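Local coordinates for protein cellulase (Clostridium cellulovorans, PDB 6UI3) that probably hydrolyses beta-1,4-glucan chains internally, as the family 5 catalytic domain of a larger, broad-specificity endoglucanase, at residues G43-T48 against D305-G310; F52-A57 against G317-K322. All coordinates share one frame; numbering follows the deposited sequence. Where two conformers were deposited one is given.

Interaction 1. Residues G43-T48 against D305-G310; sequences GNPVTT and DNNNFG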
ATOM      1  N   GLY A  43     -12.215 -15.338  -2.616  1.00 12.19           N
ATOM      2  CA  GLY A  43     -13.658 -15.204  -2.536  1.00 13.33           C
ATOM      3  C   GLY A  43     -14.225 -13.873  -2.972  1.00 12.35           C
ATOM      4  O   GLY A  43     -15.453 -13.702  -2.935  1.00 13.77           O
ATOM      5  N   ASN A  44     -13.397 -12.933  -3.409  1.00 10.16           N
ATOM      6  CA  ASN A  44     -13.920 -11.658  -3.875  1.00 10.40           C
ATOM      7  C   ASN A  44     -14.287 -11.737  -5.348  1.00 11.06           C
ATOM      8  O   ASN A  44     -13.780 -12.592  -6.084  1.00 12.06           O
ATOM      9  CB  ASN A  44     -12.928 -10.544  -3.575  1.00 10.13           C
ATOM     10  CG  ASN A  44     -13.045 -10.072  -2.145  1.00  9.57           C
ATOM     11  OD1 ASN A  44     -14.115 -10.170  -1.541  1.00 11.02           O
ATOM     12  ND2 ASN A  44     -11.954  -9.591  -1.581  1.00 10.57           N
ATOM     13  N   PRO A  45     -15.201 -10.878  -5.794  1.00 10.62           N
ATOM     14  CA  PRO A  45     -15.624 -10.899  -7.196  1.00 11.69           C
ATOM     15  C   PRO A  45     -14.567 -10.292  -8.102  1.00 11.42           C
ATOM     16  O   PRO A  45     -13.636  -9.615  -7.663  1.00 11.81           O
ATOM     17  CB  PRO A  45     -16.886 -10.027  -7.184  1.00 12.66           C
ATOM     18  CG  PRO A  45     -16.633  -9.046  -6.086  1.00 13.08           C
ATOM     19  CD  PRO A  45     -15.913  -9.840  -5.019  1.00 12.18           C
ATOM     20  N   VAL A  46     -14.721 -10.553  -9.400  1.00 11.41           N
ATOM     21  CA  VAL A  46     -13.898  -9.879 -10.390  1.00 11.98           C
ATOM     22  C   VAL A  46     -14.128  -8.378 -10.279  1.00 10.12           C
ATOM     23  O   VAL A  46     -15.265  -7.906 -10.203  1.00 11.44           O
ATOM     24  CB  VAL A  46     -14.233 -10.410 -11.791  1.00 14.06           C
ATOM     25  CG1 VAL A  46     -13.452  -9.636 -12.854  1.00 14.55           C
ATOM     26  CG2 VAL A  46     -13.919 -11.901 -11.888  1.00 15.41           C
ATOM     27  N   THR A  47     -13.047  -7.619 -10.253  1.00  9.50           N
ATOM     28  CA  THR A  47     -13.127  -6.170 -10.097  1.00  9.07           C
ATOM     29  C   THR A  47     -13.679  -5.514 -11.361  1.00  9.54           C
ATOM     30  O   THR A  47     -13.400  -5.949 -12.480  1.00 10.18           O
ATOM     31  CB  THR A  47     -11.724  -5.633  -9.813  1.00  9.08           C
ATOM     32  OG1 THR A  47     -11.135  -6.369  -8.728  1.00  9.33           O
ATOM     33  CG2 THR A  47     -11.747  -4.182  -9.418  1.00  9.68           C
ATOM     34  N   THR A  48     -14.448  -4.434 -11.180  1.00  9.46           N
ATOM     35  CA  THR A  48     -15.031  -3.687 -12.294  1.00  9.94           C
ATOM     36  C   THR A  48     -14.736  -2.198 -12.172  1.00 10.40           C
ATOM     37  O   THR A  48     -14.493  -1.671 -11.080  1.00 10.57           O
ATOM     38  CB  THR A  48     -16.558  -3.857 -12.366  1.00 10.90           C
ATOM     39  OG1 THR A  48     -17.131  -3.250 -11.202  1.00 12.29           O
ATOM     40  CG2 THR A  48     -16.947  -5.313 -12.447  1.00 12.20           C
ATOM     41  N   ASP A 305      -9.314  -2.454   2.458  1.00  6.51           N
ATOM     42  CA  ASP A 305     -10.687  -2.912   2.237  1.00  6.77           C
ATOM     43  C   ASP A 305     -10.675  -4.303   1.614  1.00  6.74           C
ATOM     44  O   ASP A 305     -10.434  -4.461   0.420  1.00  7.84           O
ATOM     45  CB  ASP A 305     -11.466  -1.926   1.381  1.00  7.56           C
ATOM     46  CG  ASP A 305     -12.950  -2.212   1.384  1.00  7.36           C
ATOM     47  OD1 ASP A 305     -13.324  -3.391   1.618  1.00  8.57           O
ATOM     48  OD2 ASP A 305     -13.717  -1.262   1.130  1.00  8.44           O
ATOM     49  N   ASN A 306     -10.938  -5.320   2.440  1.00  7.19           N
ATOM     50  CA  ASN A 306     -10.961  -6.697   1.964  1.00  7.91           C
ATOM     51  C   ASN A 306     -12.355  -7.202   1.576  1.00  7.71           C
ATOM     52  O   ASN A 306     -12.503  -8.390   1.255  1.00  8.67           O
ATOM     53  CB  ASN A 306     -10.339  -7.634   3.000  1.00  8.15           C
ATOM     54  CG  ASN A 306     -11.075  -7.646   4.317  1.00  7.67           C
ATOM     55  OD1 ASN A 306     -12.142  -7.048   4.474  1.00  7.96           O
ATOM     56  ND2 ASN A 306     -10.506  -8.358   5.270  1.00  9.04           N
ATOM     57  N   ASN A 307     -13.364  -6.334   1.556  1.00  7.62           N
ATOM     58  CA  ASN A 307     -14.730  -6.711   1.183  1.00  8.38           C
ATOM     59  C   ASN A 307     -15.328  -7.751   2.125  1.00  9.00           C
ATOM     60  O   ASN A 307     -16.273  -8.456   1.748  1.00  9.55           O
ATOM     61  CB  ASN A 307     -14.783  -7.219  -0.274  1.00  9.07           C
ATOM     62  CG  ASN A 307     -16.194  -7.311  -0.847  1.00  9.73           C
ATOM     63  OD1 ASN A 307     -17.052  -6.452  -0.645  1.00  9.62           O
ATOM     64  ND2 ASN A 307     -16.428  -8.379  -1.596  1.00 10.19           N
ATOM     65  N   ASN A 308     -14.848  -7.852   3.367  1.00  9.11           N
ATOM     66  CA  ASN A 308     -15.398  -8.789   4.344  1.00  9.09           C
ATOM     67  C   ASN A 308     -16.404  -8.072   5.238  1.00 10.01           C
ATOM     68  O   ASN A 308     -16.030  -7.190   6.021  1.00 10.87           O
ATOM     69  CB  ASN A 308     -14.292  -9.412   5.193  1.00  9.56           C
ATOM     70  CG  ASN A 308     -14.823 -10.428   6.186  1.00 10.17           C
ATOM     71  OD1 ASN A 308     -15.964 -10.870   6.097  1.00 12.00           O
ATOM     72  ND2 ASN A 308     -14.001 -10.788   7.142  1.00 12.46           N
ATOM     73  N   PHE A 309     -17.679  -8.444   5.095  1.00 10.78           N
ATOM     74  CA  PHE A 309     -18.785  -7.942   5.905  1.00 12.38           C
ATOM     75  C   PHE A 309     -19.425  -9.058   6.716  1.00 13.44           C
ATOM     76  O   PHE A 309     -20.520  -8.870   7.267  1.00 16.21           O
ATOM     77  CB  PHE A 309     -19.829  -7.262   5.005  1.00 12.22           C
ATOM     78  CG  PHE A 309     -19.268  -6.095   4.261  1.00 10.97           C
ATOM     79  CD1 PHE A 309     -18.684  -6.274   3.026  1.00 10.83           C
ATOM     80  CD2 PHE A 309     -19.259  -4.828   4.824  1.00 11.34           C
ATOM     81  CE1 PHE A 309     -18.121  -5.214   2.357  1.00 10.73           C
ATOM     82  CE2 PHE A 309     -18.698  -3.762   4.156  1.00 10.54           C
ATOM     83  CZ  PHE A 309     -18.124  -3.961   2.918  1.00 10.05           C
ATOM     84  N   GLY A 310     -18.765 -10.206   6.813  1.00 12.70           N
ATOM     85  CA  GLY A 310     -19.296 -11.349   7.515  1.00 14.99           C
ATOM     86  C   GLY A 310     -18.965 -11.316   8.989  1.00 17.19           C
ATOM     87  O   GLY A 310     -18.510 -10.311   9.538  1.00 18.21           O
TER

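Interaction 2. Residues F52-A57 against G317-K322; sequences FDTLKA and GLLNRK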
ATOM      1  N   PHE A  52     -14.672   1.321  -8.923  0.58  9.43           N
ATOM      2  CA  PHE A  52     -13.816   2.493  -8.807  0.58  9.72           C
ATOM      3  C   PHE A  52     -14.613   3.777  -8.993  0.58  9.89           C
ATOM      4  O   PHE A  52     -14.361   4.766  -8.299  0.58 10.22           O
ATOM      5  CB  PHE A  52     -12.683   2.399  -9.832  0.58 10.27           C
ATOM      6  CG  PHE A  52     -11.579   1.451  -9.442  0.58  9.84           C
ATOM      7  CD1 PHE A  52     -11.795   0.077  -9.388  0.58 10.11           C
ATOM      8  CD2 PHE A  52     -10.310   1.933  -9.152  0.58  9.75           C
ATOM      9  CE1 PHE A  52     -10.765  -0.787  -9.029  0.58  9.49           C
ATOM     10  CE2 PHE A  52      -9.280   1.070  -8.798  0.58  9.50           C
ATOM     11  CZ  PHE A  52      -9.511  -0.290  -8.736  0.58  9.36           C
ATOM     12  N   ASP A  53     -15.581   3.779  -9.916  1.00  9.30           N
ATOM     13  CA  ASP A  53     -16.470   4.926 -10.065  1.00 10.22           C
ATOM     14  C   ASP A  53     -17.135   5.252  -8.733  1.00 10.58           C
ATOM     15  O   ASP A  53     -17.292   6.424  -8.365  1.00 10.88           O
ATOM     16  CB  ASP A  53     -17.595   4.608 -11.064  1.00 11.20           C
ATOM     17  CG  ASP A  53     -17.126   4.369 -12.488  1.00 12.88           C
ATOM     18  OD1 ASP A  53     -15.965   4.643 -12.842  1.00 13.16           O
ATOM     19  OD2 ASP A  53     -17.980   3.897 -13.275  1.00 15.13           O
ATOM     20  N   THR A  54     -17.574   4.215  -8.017  1.00 10.30           N
ATOM     21  CA  THR A  54     -18.254   4.399  -6.740  1.00 10.47           C
ATOM     22  C   THR A  54     -17.306   4.979  -5.697  1.00  9.28           C
ATOM     23  O   THR A  54     -17.679   5.875  -4.933  1.00  9.96           O
ATOM     24  CB  THR A  54     -18.841   3.053  -6.290  1.00 10.88           C
ATOM     25  OG1 THR A  54     -19.817   2.597  -7.247  1.00 12.60           O
ATOM     26  CG2 THR A  54     -19.495   3.155  -4.939  1.00 11.28           C
ATOM     27  N   LEU A  55     -16.068   4.488  -5.662  1.00  9.31           N
ATOM     28  CA  LEU A  55     -15.073   5.034  -4.740  1.00  9.09           C
ATOM     29  C   LEU A  55     -14.781   6.499  -5.046  1.00  9.50           C
ATOM     30  O   LEU A  55     -14.688   7.327  -4.132  1.00  9.88           O
ATOM     31  CB  LEU A  55     -13.791   4.214  -4.822  1.00  9.24           C
ATOM     32  CG  LEU A  55     -13.867   2.784  -4.310  1.00  9.05           C
ATOM     33  CD1 LEU A  55     -12.635   2.035  -4.704  1.00 10.56           C
ATOM     34  CD2 LEU A  55     -14.050   2.737  -2.796  1.00  9.57           C
ATOM     35  N   LYS A  56     -14.612   6.829  -6.329  1.00 10.25           N
ATOM     36  CA  LYS A  56     -14.351   8.215  -6.702  0.56 11.09           C
ATOM     37  C   LYS A  56     -15.498   9.116  -6.263  1.00 10.98           C
ATOM     38  O   LYS A  56     -15.274  10.198  -5.705  1.00 11.81           O
ATOM     39  CB  LYS A  56     -14.128   8.322  -8.211  0.56 11.63           C
ATOM     40  CG  LYS A  56     -13.815   9.740  -8.709  0.56 12.36           C
ATOM     41  CD  LYS A  56     -12.449  10.219  -8.227  0.56 13.85           C
ATOM     42  CE  LYS A  56     -12.155  11.645  -8.661  0.56 16.16           C
ATOM     43  NZ  LYS A  56     -12.462  11.859 -10.095  0.56 17.13           N
ATOM     44  N   ALA A  57     -16.743   8.692  -6.501  1.00 11.04           N
ATOM     45  CA  ALA A  57     -17.882   9.534  -6.134  1.00 11.81           C
ATOM     46  C   ALA A  57     -17.972   9.725  -4.625  1.00 11.34           C
ATOM     47  O   ALA A  57     -18.497  10.743  -4.154  1.00 13.72           O
ATOM     48  CB  ALA A  57     -19.177   8.927  -6.684  1.00 11.98           C
ATOM     49  N   GLY A 317     -14.305  -4.486   5.614  1.00  9.79           N
ATOM     50  CA  GLY A 317     -14.986  -3.981   4.434  1.00  9.74           C
ATOM     51  C   GLY A 317     -15.526  -2.570   4.627  1.00  8.80           C
ATOM     52  O   GLY A 317     -16.057  -2.223   5.687  1.00  9.75           O
ATOM     53  N   LEU A 318     -15.393  -1.750   3.582  1.00  8.46           N
ATOM     54  CA  LEU A 318     -16.096  -0.476   3.485  1.00  7.93           C
ATOM     55  C   LEU A 318     -17.027  -0.427   2.288  1.00  8.32           C
ATOM     56  O   LEU A 318     -18.199  -0.044   2.427  1.00  9.46           O
ATOM     57  CB  LEU A 318     -15.133   0.715   3.389  1.00 10.89           C
ATOM     58  CG  LEU A 318     -14.304   1.052   4.622  1.00 13.95           C
ATOM     59  CD1 LEU A 318     -13.468   2.287   4.343  1.00 14.47           C
ATOM     60  CD2 LEU A 318     -15.198   1.280   5.841  1.00 15.67           C
ATOM     61  N   LEU A 319     -16.528  -0.785   1.108  1.00  8.49           N
ATOM     62  CA  LEU A 319     -17.333  -0.889  -0.103  1.00  8.67           C
ATOM     63  C   LEU A 319     -17.822  -2.326  -0.244  1.00  8.62           C
ATOM     64  O   LEU A 319     -17.019  -3.254  -0.375  1.00  8.94           O
ATOM     65  CB  LEU A 319     -16.493  -0.510  -1.321  1.00  8.82           C
ATOM     66  CG  LEU A 319     -17.171  -0.751  -2.660  1.00 10.04           C
ATOM     67  CD1 LEU A 319     -18.363   0.209  -2.826  1.00 11.03           C
ATOM     68  CD2 LEU A 319     -16.189  -0.605  -3.800  1.00 11.65           C
ATOM     69  N   ASN A 320     -19.136  -2.523  -0.188  1.00  8.57           N
ATOM     70  CA  ASN A 320     -19.698  -3.840  -0.465  1.00 10.46           C
ATOM     71  C   ASN A 320     -19.655  -4.023  -1.979  1.00 11.23           C
ATOM     72  O   ASN A 320     -20.413  -3.377  -2.710  1.00 11.40           O
ATOM     73  CB  ASN A 320     -21.117  -3.940   0.086  1.00 13.01           C
ATOM     74  CG  ASN A 320     -21.748  -5.276  -0.211  1.00 18.87           C
ATOM     75  OD1 ASN A 320     -21.492  -5.872  -1.259  1.00 20.73           O
ATOM     76  ND2 ASN A 320     -22.567  -5.766   0.712  1.00 21.57           N
ATOM     77  N   ARG A 321     -18.774  -4.897  -2.463  1.00 10.53           N
ATOM     78  CA  ARG A 321     -18.563  -5.016  -3.898  1.00 11.23           C
ATOM     79  C   ARG A 321     -19.682  -5.751  -4.618  1.00 12.55           C
ATOM     80  O   ARG A 321     -19.734  -5.697  -5.846  1.00 14.81           O
ATOM     81  CB  ARG A 321     -17.224  -5.700  -4.195  1.00 11.43           C
ATOM     82  CG  ARG A 321     -16.020  -4.920  -3.680  1.00 10.36           C
ATOM     83  CD  ARG A 321     -14.702  -5.576  -4.068  1.00 10.89           C
ATOM     84  NE  ARG A 321     -13.639  -5.237  -3.140  1.00 10.12           N
ATOM     85  CZ  ARG A 321     -12.461  -5.850  -3.117  1.00 10.64           C
ATOM     86  NH1 ARG A 321     -12.178  -6.778  -4.015  1.00 11.91           N
ATOM     87  NH2 ARG A 321     -11.572  -5.541  -2.187  1.00 10.07           N
ATOM     88  N   LYS A 322     -20.559  -6.447  -3.895  1.00 13.15           N
ATOM     89  CA  LYS A 322     -21.667  -7.139  -4.540  1.00 15.40           C
ATOM     90  C   LYS A 322     -22.694  -6.155  -5.083  1.00 15.02           C
ATOM     91  O   LYS A 322     -23.269  -6.388  -6.147  1.00 16.99           O
ATOM     92  CB  LYS A 322     -22.323  -8.120  -3.569  1.00 19.84           C
ATOM     93  CG  LYS A 322     -23.384  -9.005  -4.236  1.00 30.00           C
ATOM     94  CD  LYS A 322     -23.913 -10.088  -3.302  1.00 38.13           C
ATOM     95  CE  LYS A 322     -23.102 -11.376  -3.402  1.00 44.15           C
ATOM     96  NZ  LYS A 322     -23.456 -12.334  -2.310  1.00 48.87           N
TER

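Interaction 1. Residues G43-T48 against D305-G310
N44 and N307 meet through their side-chain amides, which slide past each other in opposite directions with their planes 50° apart. The primary amide is suited to such a junction because one flat group can give and accept at once, and N44 does both. OD1 of N44 receives ND2 of N307 at 2.9 Å, a nearly straight bond (N-H...O 164°); this oxygen lies in the amide plane of N307, whereas the donor stands well above the carbonyl plane of N44. ND2 of N44 turns to the backbone, reaching O of N306 at 3.1 Å, again from above the plane of the accepting carbonyl. The same nitrogen also binds O of N31, so ND2 of this buried residue has two acceptors and the rotation of the amide is fixed. The two segments are loops that follow the first and the last strand of a TIM barrel, strands 25-29 and 301-305, which are neighbours where the parallel sheet closes. On the second loop, consecutive Asx turns shape the chain: OD1 of D305 takes the backbone N of N307 at 2.9 Å, and OD1 of N306 takes that of N308 at 3.0 Å. N307 extends towards the first loop with its CG opposite the backbone N (chi1 -166°), bringing CB of N307 to 3.3 Å from OD1 of N44 and ND2 of N307 to 3.8 Å from CD of P45. ND2 of N306 is engaged by O of E314.

Interaction 2. Residues F52-A57 against G317-K322
Helical residues F52-A57 lie beside the irregular chain G317-K322, the backbones coming nearest at L55 and L319, whose CA atoms are 7.9 Å apart. No hydrogen bond crosses this gap; it is bridged by methyl groups, and L319 illustrates how one branched side chain can serve two neighbours on a helix. A chi1 of 173° swings CG of L319 away from its own backbone N and sends the branch point towards the helix, where the two methyls are divided between the partners. CD1 of L319 meets CG2 of T54 at 3.8 Å. CD2 of L319 lies 4.1 Å from CD2 of L55 and is equally near L55 CG, approaching the end of that side chain at a slant. Helix 49-58 is the first helix of the alpha/beta barrel to follow strand 25-29, and the opposing chain belongs to the long connection from the last strand, 301-305, to the final helix, 329-339. L55 also packs on W27 of strand 25-29, so the apolar layer passes from the loop through the helix to the barrel wall. T54 turns its methyl to L319, while OG1 of T54 is hydrogen-bonded to O of K50 one helical turn earlier. Just past the contact, an Asx turn bends the loop: OD1 of N320 accepts the backbone N of K322 at 2.9 Å, the donor lying nearly in line with the C=O bond.

In the fold
Interactions 1 and 2 lie about 10 Å apart, centre to centre, and both join the region after the first barrel strand to the region after the last. Their second segments, 305-310 and 317-322, are hydrogen-bonded directly: OD2 of D305 and N of L319 are 2.9 Å apart, as are OD1 of N307 and N of R321. Thus the residues that shape the polar junction also hold the backbone from which L319 reaches the helix. R321 adds a further tie, with NH1 on OG1 of T32 and NH2 on O of G30. Interaction 1 joins loops following strands 25-29 and 301-305, on the side that carries the active site in TIM-barrel glycosidases; interaction 2 packs against an outer helix.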